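Local coordinates for protein acetyltransferase, GNAT family (Streptococcus agalactiae 2603V/R, PDB 2Q7B) that probably transfers an acetyl group to an amine, as a GNAT-family N-acetyltransferase is expected to do, at residues Ala33-Leu38 against Asp57-Ile62; Gly84-Leu89 against Glu120-Phe125. All blocks are in the same frame, centred on the assembly; numbering follows the deposited sequence.

How the interactions relate
Two apolar contacts lie on opposite faces of the central mixed sheet of a GNAT fold, and strand 81-90 belongs to both settings. Interaction 2 rests helix 114-128 on one face of that strand; interaction 1 joins helix 29-46 to the loop before helix 62-67 on the other face. Their centres lie about 16 Å apart, yet they touch directly: L35 CD1 packs 3.7 Å from S85 CB, and L38 CD2 lies 3.6 Å from G84 N. The centre of interaction 2 is about 7 Å from that of the chain, and the centre of interaction 1, beside the second subunit, about 12 Å. Both are apolar layers of the fold.

Interaction 1: Ala33-Leu38 against Asp57-Ile62; sequences AQLVDL and DDIFQI
The two N-terminal helices of a GNAT domain, joined by a long connection, cover one face of the central sheet, and here helix 29-46 meets the end of that connection. L35 and V36 are its contact residues; facing them are I59 and F60, from a 3-10 segment, and I62, the first residue of helix 62-67. Each partner is reached by a methyl group. L35 and I62 extend toward one another tip to tip, CD2 of L35 lying 3.9 Å from CD1 of I62. L35 has its CG anti to the backbone N (chi1 178°), which turns its branched end toward 57-62. The same L35 CD2 passes I59 CG2 at a looser 4.4 Å.

V36 uses a single branch, CG2, which divides its contacts between two neighbours: I59 CG2 at 4.3 Å and F60 CE1 at 3.9 Å. The valine and phenylalanine side chains cross at nearly a right angle, and the methyl approaches the CE1-CZ bond of the ring obliquely. I59 CG2 lies over the centre of one face of that ring, 4.2 Å above its plane, so one methyl of I59 meets both the F60 ring and V36 CG2.

F73 of strand 72-78 touches L35, I59 and I62 and continues the apolar cluster onto the sheet. F60 also packs on A33 of the second subunit, and the backbone N-H groups of M53 and A54 of that subunit hydrogen-bond the carboxylate of D37.

No hydrogen bond crosses between 33-38 and 57-62. Cohesion rests on dispersion and the exclusion of water, which impose little directional preference; directional bonds are made by neighbouring residues, such as D37 to the second subunit and D58 to Y66, and not by the interface itself.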
loop_
_atom_site.group_PDB
_atom_site.type_symbol
_atom_site.label_atom_id
_atom_site.label_comp_id
_atom_site.label_asym_id
_atom_site.label_seq_id
_atom_site.Cartn_x
_atom_site.Cartn_y
_atom_site.Cartn_z
ATOM N N ALA A 33 5.222 4.412 -0.968
ATOM C CA ALA A 33 3.867 4.737 -1.429
ATOM C C ALA A 33 3.773 4.579 -2.934
ATOM O O ALA A 33 2.839 3.973 -3.437
ATOM C CB ALA A 33 3.484 6.135 -1.026
ATOM N N GLN A 34 4.762 5.113 -3.639
ATOM C CA GLN A 34 4.841 5.016 -5.085
ATOM C C GLN A 34 4.995 3.573 -5.550
ATOM O O GLN A 34 4.455 3.196 -6.603
ATOM C CB GLN A 34 6.017 5.828 -5.606
ATOM C CG GLN A 34 5.910 7.320 -5.433
ATOM C CD GLN A 34 7.253 8.011 -5.536
ATOM O OE1 GLN A 34 8.261 7.392 -5.838
ATOM N NE2 GLN A 34 7.272 9.295 -5.270
ATOM N N LEU A 35 5.750 2.779 -4.794
ATOM C CA LEU A 35 5.927 1.354 -5.114
ATOM C C LEU A 35 4.603 0.611 -5.005
ATOM O O LEU A 35 4.263 -0.184 -5.868
ATOM C CB LEU A 35 6.938 0.708 -4.188
ATOM C CG LEU A 35 7.216 -0.789 -4.353
ATOM C CD1 LEU A 35 7.661 -1.132 -5.779
ATOM C CD2 LEU A 35 8.278 -1.162 -3.360
ATOM N N VAL A 36 3.874 0.867 -3.921
ATOM C CA VAL A 36 2.549 0.276 -3.717
ATOM C C VAL A 36 1.608 0.633 -4.860
ATOM O O VAL A 36 0.881 -0.233 -5.355
ATOM C CB VAL A 36 1.958 0.682 -2.337
ATOM C CG1 VAL A 36 0.490 0.248 -2.174
ATOM C CG2 VAL A 36 2.827 0.105 -1.212
ATOM N N ASP A 37 1.642 1.893 -5.321
ATOM C CA ASP A 37 0.808 2.324 -6.452
ATOM C C ASP A 37 1.196 1.588 -7.731
ATOM O O ASP A 37 0.339 1.221 -8.511
ATOM C CB ASP A 37 0.878 3.845 -6.690
ATOM C CG ASP A 37 0.210 4.668 -5.583
ATOM O OD1 ASP A 37 -0.738 4.179 -4.908
ATOM O OD2 ASP A 37 0.607 5.848 -5.429
ATOM N N LEU A 38 2.485 1.398 -7.947
ATOM C CA LEU A 38 2.984 0.665 -9.126
ATOM C C LEU A 38 2.517 -0.776 -9.123
ATOM O O LEU A 38 2.007 -1.282 -10.117
ATOM C CB LEU A 38 4.520 0.713 -9.156
ATOM C CG LEU A 38 5.244 -0.205 -10.153
ATOM C CD1 LEU A 38 4.916 0.151 -11.602
ATOM C CD2 LEU A 38 6.694 -0.108 -9.933
ATOM N N ASP A 57 3.080 -9.045 1.924
ATOM C CA ASP A 57 3.513 -8.089 2.950
ATOM C C ASP A 57 5.049 -7.914 3.045
ATOM O O ASP A 57 5.518 -7.031 3.752
ATOM C CB ASP A 57 2.860 -8.401 4.298
ATOM C CG ASP A 57 3.200 -9.801 4.807
ATOM O OD1 ASP A 57 4.393 -10.154 4.803
ATOM O OD2 ASP A 57 2.280 -10.538 5.187
ATOM N N ASP A 58 5.816 -8.747 2.330
ATOM C CA ASP A 58 7.273 -8.551 2.152
ATOM C C ASP A 58 7.618 -7.117 1.628
ATOM O O ASP A 58 8.695 -6.573 1.883
ATOM C CB ASP A 58 7.865 -9.605 1.184
ATOM C CG ASP A 58 7.029 -9.787 -0.112
ATOM O OD1 ASP A 58 5.934 -10.397 -0.031
ATOM O OD2 ASP A 58 7.469 -9.383 -1.206
ATOM N N ILE A 59 6.674 -6.518 0.915
ATOM C CA ILE A 59 6.766 -5.141 0.384
ATOM C C ILE A 59 6.960 -4.112 1.505
ATOM O O ILE A 59 7.596 -3.076 1.297
ATOM C CB ILE A 59 5.469 -4.809 -0.464
ATOM C CG1 ILE A 59 5.423 -5.680 -1.733
ATOM C CG2 ILE A 59 5.356 -3.356 -0.822
ATOM C CD1 ILE A 59 6.662 -5.654 -2.544
ATOM N N PHE A 60 6.430 -4.420 2.686
ATOM C CA PHE A 60 6.490 -3.544 3.865
ATOM C C PHE A 60 7.659 -3.871 4.815
ATOM O O PHE A 60 7.823 -3.247 5.858
ATOM C CB PHE A 60 5.110 -3.551 4.569
ATOM C CG PHE A 60 3.996 -3.174 3.639
ATOM C CD1 PHE A 60 3.799 -1.857 3.274
ATOM C CD2 PHE A 60 3.225 -4.136 3.035
ATOM C CE1 PHE A 60 2.823 -1.506 2.366
ATOM C CE2 PHE A 60 2.237 -3.786 2.116
ATOM C CZ PHE A 60 2.041 -2.470 1.777
ATOM N N GLN A 61 8.490 -4.832 4.418
ATOM C CA GLN A 61 9.658 -5.239 5.194
ATOM C C GLN A 61 10.733 -5.696 4.222
ATOM O O GLN A 61 11.298 -6.772 4.379
ATOM C CB GLN A 61 9.288 -6.346 6.183
ATOM C CG GLN A 61 8.558 -7.546 5.585
ATOM C CD GLN A 61 7.979 -8.483 6.655
ATOM O OE1 GLN A 61 8.635 -8.771 7.632
ATOM N NE2 GLN A 61 6.749 -8.960 6.449
ATOM N N ILE A 62 11.013 -4.860 3.225
ATOM C CA ILE A 62 11.975 -5.194 2.161
ATOM C C ILE A 62 13.366 -5.493 2.694
ATOM O O ILE A 62 13.990 -6.460 2.259
ATOM C CB ILE A 62 12.019 -4.106 1.057
ATOM C CG1 ILE A 62 10.729 -4.179 0.231
ATOM C CG2 ILE A 62 13.227 -4.280 0.163
ATOM C CD1 ILE A 62 10.497 -3.010 -0.689
#

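Interaction 2: Gly84-Leu89 against Glu120-Phe125; sequences GSIALL and ERFMLF
F122 and L88 form the tight centre where helix 114-128 packs over strand 81-90 on the sheet of the GNAT fold. The short segments run nearly parallel, at 22°, with their axes 8.8 Å apart. F122 holds its ring CG anti to the backbone N (chi1 175°), which carries the ring down to the strand. There CE2 comes within 3.4 Å of L88 CB, while CD1 of the same leucine lies over one face of the ring. That methyl makes a CH-pi contact, 4.0 Å from the ring centroid and 24° off the normal, displaced toward the rim at CZ. At the ring's edge, near its plane, the backbone oxygen A87 O stands 3.4 Å from F122 CE2.

Packing thins in both directions from this centre. I86 crosses F122 at about a right angle and reaches it through CD1, 3.9 Å from F122 CB. One helical turn on, F125 receives L88 CD1 at its edge, with its CD2 3.8 Å from that methyl; the leucine thus sits between two aromatic rings, presented to the face of one and the edge of the other. F125 is partly exposed, as is R121, whose side chain leads away from the strand, and E120 points outward on the exposed side of the helix.

L98 of the adjacent strand 95-103 and I134 of strand 133-139, the next one over, also touch F122, and W74 meets F125 edge-to-face, so the apolar layer extends across several strands.

The contact is almost wholly apolar and aromatic, and no hydrogen bond joins the segments. A87 O beside the ring edge suits the slightly positive rim of an aromatic group, a weak electrostatic preference that may favour this ring orientation, while close methyl and ring contacts supply most of the cohesion.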
loop_
_atom_site.group_PDB
_atom_site.type_symbol
_atom_site.label_atom_id
_atom_site.label_comp_id
_atom_site.label_asym_id
_atom_site.label_seq_id
_atom_site.Cartn_x
_atom_site.Cartn_y
_atom_site.Cartn_z
ATOM N N GLY A 84 9.364 1.427 -11.756
ATOM C CA GLY A 84 9.650 0.033 -11.999
ATOM C C GLY A 84 10.265 -0.587 -10.769
ATOM O O GLY A 84 10.764 0.131 -9.884
ATOM N N SER A 85 10.196 -1.914 -10.695
ATOM C CA SER A 85 10.784 -2.650 -9.592
ATOM C C SER A 85 11.166 -4.053 -10.026
ATOM O O SER A 85 10.619 -4.591 -10.995
ATOM C CB SER A 85 9.804 -2.714 -8.396
ATOM O OG SER A 85 8.643 -3.492 -8.658
ATOM N N ILE A 86 12.137 -4.633 -9.323
ATOM C CA ILE A 86 12.470 -6.041 -9.462
ATOM C C ILE A 86 13.157 -6.487 -8.156
ATOM O O ILE A 86 13.785 -5.690 -7.485
ATOM C CB ILE A 86 13.324 -6.349 -10.700
ATOM C CG1 ILE A 86 13.223 -7.840 -11.052
ATOM C CG2 ILE A 86 14.774 -5.920 -10.500
ATOM C CD1 ILE A 86 13.814 -8.183 -12.423
ATOM N N ALA A 87 13.018 -7.760 -7.804
ATOM C CA ALA A 87 13.590 -8.282 -6.573
ATOM C C ALA A 87 14.149 -9.656 -6.799
ATOM O O ALA A 87 13.672 -10.402 -7.660
ATOM C CB ALA A 87 12.516 -8.362 -5.490
ATOM N N LEU A 88 15.167 -9.973 -6.018
ATOM C CA LEU A 88 15.777 -11.283 -6.004
ATOM C C LEU A 88 15.627 -11.826 -4.597
ATOM O O LEU A 88 15.999 -11.157 -3.632
ATOM C CB LEU A 88 17.261 -11.223 -6.415
ATOM C CG LEU A 88 18.019 -12.552 -6.479
ATOM C CD1 LEU A 88 19.150 -12.500 -7.477
ATOM C CD2 LEU A 88 18.537 -13.023 -5.106
ATOM N N LEU A 89 15.077 -13.042 -4.495
ATOM C CA LEU A 89 14.924 -13.756 -3.227
ATOM C C LEU A 89 15.807 -14.984 -3.278
ATOM O O LEU A 89 15.645 -15.819 -4.152
ATOM C CB LEU A 89 13.455 -14.184 -3.008
ATOM C CG LEU A 89 13.142 -14.970 -1.729
ATOM C CD1 LEU A 89 13.320 -14.096 -0.480
ATOM C CD2 LEU A 89 11.715 -15.545 -1.754
ATOM N N GLU A 120 18.522 -6.879 -16.340
ATOM C CA GLU A 120 19.981 -6.846 -16.405
ATOM C C GLU A 120 20.621 -6.583 -15.047
ATOM O O GLU A 120 21.645 -7.184 -14.724
ATOM C CB GLU A 120 20.474 -5.793 -17.409
ATOM C CG GLU A 120 20.373 -6.237 -18.858
ATOM C CD GLU A 120 20.588 -5.094 -19.863
ATOM O OE1 GLU A 120 20.924 -3.954 -19.449
ATOM O OE2 GLU A 120 20.398 -5.343 -21.076
ATOM N N ARG A 121 20.039 -5.680 -14.259
ATOM C CA ARG A 121 20.578 -5.374 -12.938
ATOM C C ARG A 121 20.422 -6.580 -11.995
ATOM O O ARG A 121 21.349 -6.908 -11.220
ATOM C CB ARG A 121 19.919 -4.123 -12.359
ATOM C CG ARG A 121 20.381 -3.808 -10.947
ATOM C CD ARG A 121 21.803 -3.303 -10.915
ATOM N NE ARG A 121 21.776 -1.879 -11.196
ATOM C CZ ARG A 121 21.837 -0.905 -10.283
ATOM N NH1 ARG A 121 22.013 -1.145 -8.973
ATOM N NH2 ARG A 121 21.772 0.350 -10.709
ATOM N N PHE A 122 19.241 -7.212 -12.053
ATOM C CA PHE A 122 18.955 -8.443 -11.330
ATOM C C PHE A 122 20.055 -9.443 -11.621
ATOM O O PHE A 122 20.592 -10.082 -10.713
ATOM C CB PHE A 122 17.605 -9.012 -11.791
ATOM C CG PHE A 122 17.246 -10.357 -11.204
ATOM C CD1 PHE A 122 17.698 -11.529 -11.795
ATOM C CD2 PHE A 122 16.433 -10.455 -10.100
ATOM C CE1 PHE A 122 17.377 -12.774 -11.275
ATOM C CE2 PHE A 122 16.096 -11.695 -9.587
ATOM C CZ PHE A 122 16.574 -12.860 -10.178
HETATM N N MSE A 123 20.404 -9.578 -12.895
HETATM C CA MSE A 123 21.437 -10.540 -13.236
HETATM C C MSE A 123 22.865 -10.316 -12.908
HETATM O O MSE A 123 23.582 -11.286 -12.699
HETATM C CB MSE A 123 21.162 -11.299 -14.501
HETATM C CG MSE A 123 20.572 -12.569 -13.935
HETATM SE SE MSE A 123 19.463 -13.340 -15.024
HETATM C CE MSE A 123 18.885 -14.506 -14.125
ATOM N N LEU A 124 23.279 -9.056 -12.839
ATOM C CA LEU A 124 24.620 -8.725 -12.381
ATOM C C LEU A 124 24.754 -9.232 -10.938
ATOM O O LEU A 124 25.778 -9.790 -10.553
ATOM C CB LEU A 124 24.851 -7.212 -12.431
ATOM C CG LEU A 124 26.269 -6.749 -12.088
ATOM N N PHE A 125 23.696 -9.052 -10.152
ATOM C CA PHE A 125 23.679 -9.491 -8.765
ATOM C C PHE A 125 23.596 -11.021 -8.676
ATOM O O PHE A 125 24.315 -11.631 -7.897
ATOM C CB PHE A 125 22.487 -8.861 -8.036
ATOM C CG PHE A 125 22.467 -9.107 -6.541
ATOM C CD1 PHE A 125 23.113 -8.238 -5.676
ATOM C CD2 PHE A 125 21.767 -10.183 -6.001
ATOM C CE1 PHE A 125 23.086 -8.453 -4.299
ATOM C CE2 PHE A 125 21.733 -10.395 -4.646
ATOM C CZ PHE A 125 22.396 -9.533 -3.787
#